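Local coordinates for thioredoxin (PDB 6MOS), which probably acts as a thiol-disulfide oxidoreductase of the thioredoxin family, exchanging electrons with partner proteins through a redox-active disulfide, at residues A43-P46 against K47-I51. Residues are numbered along the deposited sequence; the frame is centred on the assembly and turned at random.
Sequences AMLP and KIQTI
Ala43 meets Lys47 one turn further along the same helix, and the meeting is aliphatic chain against carbonyl: Lys47 CE stops 3.8 Å from Ala43 O. With CG beside its own backbone N (chi1 -51°), the lysine runs back along the preceding turn, and only the bend at its last torsion turns NZ off that line. Met44 contributes its carbonyl, which accepts Ile48 N at 2.9 Å; the N-H...O angle of 164° marks a regular helical bond. The side chain of Met44 leads away from the next turn and touches Tyr32, Pro80, Phe98 and Ile100.

Leu45 serves two neighbours. Its carbonyl takes Gln49 N at 3.0 Å, while its CD1 lies 4.1 Å from Ile48 CG2 and 4.0 Å from Gln49 CG, the leucine and glutamine chains passing at a slant. The helix, residues 39-55, is the crossover of a right-handed beta-alpha-beta unit between parallel strands 29-34 and 58-63, as expected of a thioredoxin fold, and the Cys38-Cys41 disulfide sits at its start. Both side chains touch those strands, Leu45 at Tyr32 and Val61, Ile48 at Ile30, Tyr32 and Ile59; Ile48 also reaches Val103 of helix 100-115.

Pro46 kinks the helix, since its ring nitrogen carries no hydrogen for the preceding turn. Its carbonyl nevertheless accepts twice from Thr50: from N at 3.0 Å and from OG1 at 3.2 Å, the two donors standing off the carbonyl plane on opposite faces. The hydroxyl gets there because chi1 of Thr50 (-74°) sets OG1 beside its backbone N, pointing it back at the proline turn.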
loop_
_atom_site.group_PDB
_atom_site.type_symbol
_atom_site.label_atom_id
_atom_site.label_comp_id
_atom_site.label_asym_id
_atom_site.label_seq_id
_atom_site.Cartn_x
_atom_site.Cartn_y
_atom_site.Cartn_z
ATOM N N ALA A 43 13.482 -0.457 -0.787
ATOM C CA ALA A 43 13.727 -0.528 0.650
ATOM C C ALA A 43 12.433 -0.740 1.425
ATOM O O ALA A 43 12.425 -1.416 2.463
ATOM C CB ALA A 43 14.431 0.749 1.131
ATOM N N MET A 44 11.332 -0.162 0.949
ATOM C CA MET A 44 10.079 -0.252 1.693
ATOM C C MET A 44 9.349 -1.560 1.428
ATOM O O MET A 44 8.573 -2.008 2.284
ATOM C CB MET A 44 9.185 0.943 1.334
ATOM C CG MET A 44 7.917 1.082 2.157
ATOM S SD MET A 44 6.885 2.448 1.586
ATOM C CE MET A 44 7.920 3.859 2.003
ATOM N N LEU A 45 9.606 -2.185 0.274
ATOM C CA LEU A 45 8.864 -3.378 -0.132
ATOM C C LEU A 45 8.926 -4.505 0.894
ATOM O O LEU A 45 7.867 -5.056 1.231
ATOM C CB LEU A 45 9.365 -3.841 -1.501
ATOM C CG LEU A 45 8.702 -5.128 -2.002
ATOM C CD1 LEU A 45 7.208 -4.917 -2.098
ATOM C CD2 LEU A 45 9.287 -5.522 -3.335
ATOM N N PRO A 46 10.091 -4.907 1.412
ATOM C CA PRO A 46 10.072 -5.986 2.414
ATOM C C PRO A 46 9.370 -5.591 3.700
ATOM O O PRO A 46 8.751 -6.448 4.345
ATOM C CB PRO A 46 11.560 -6.288 2.636
ATOM C CG PRO A 46 12.264 -5.071 2.210
ATOM C CD PRO A 46 11.470 -4.498 1.089
ATOM N N LYS A 47 9.429 -4.317 4.085
ATOM C CA LYS A 47 8.694 -3.873 5.261
ATOM C C LYS A 47 7.197 -4.009 5.040
ATOM O O LYS A 47 6.480 -4.551 5.888
ATOM C CB LYS A 47 9.046 -2.425 5.591
ATOM C CG LYS A 47 10.536 -2.114 5.692
ATOM C CD LYS A 47 10.734 -0.630 5.994
ATOM C CE LYS A 47 12.206 -0.219 6.020
ATOM N NZ LYS A 47 12.893 -0.693 7.254
ATOM N N ILE A 48 6.703 -3.507 3.904
ATOM C CA ILE A 48 5.262 -3.535 3.679
ATOM C C ILE A 48 4.783 -4.973 3.542
ATOM O O ILE A 48 3.685 -5.312 3.995
ATOM C CB ILE A 48 4.879 -2.663 2.464
ATOM C CG1 ILE A 48 3.361 -2.466 2.396
ATOM C CG2 ILE A 48 5.384 -3.241 1.153
ATOM C CD1 ILE A 48 2.817 -1.586 3.516
ATOM N N GLN A 49 5.610 -5.847 2.968
ATOM C CA GLN A 49 5.248 -7.259 2.883
ATOM C C GLN A 49 5.162 -7.890 4.264
ATOM O O GLN A 49 4.250 -8.680 4.540
ATOM C CB GLN A 49 6.263 -7.999 2.020
ATOM C CG GLN A 49 6.159 -7.647 0.564
ATOM C CD GLN A 49 7.002 -8.546 -0.308
ATOM O OE1 GLN A 49 6.571 -8.962 -1.382
ATOM N NE2 GLN A 49 8.217 -8.851 0.149
ATOM N N THR A 50 6.103 -7.553 5.142
ATOM C CA THR A 50 6.072 -8.089 6.494
ATOM C C THR A 50 4.855 -7.582 7.251
ATOM O O THR A 50 4.181 -8.357 7.937
ATOM C CB THR A 50 7.370 -7.724 7.210
ATOM O OG1 THR A 50 8.435 -8.536 6.694
ATOM C CG2 THR A 50 7.240 -7.931 8.715
ATOM N N ILE A 51 4.554 -6.286 7.117
ATOM C CA ILE A 51 3.345 -5.714 7.711
ATOM C C ILE A 51 2.119 -6.515 7.296
ATOM O O ILE A 51 1.261 -6.850 8.124
ATOM C CB ILE A 51 3.204 -4.236 7.306
ATOM C CG1 ILE A 51 4.313 -3.400 7.940
ATOM C CG2 ILE A 51 1.841 -3.686 7.694
ATOM C CD1 ILE A 51 4.550 -2.089 7.217
#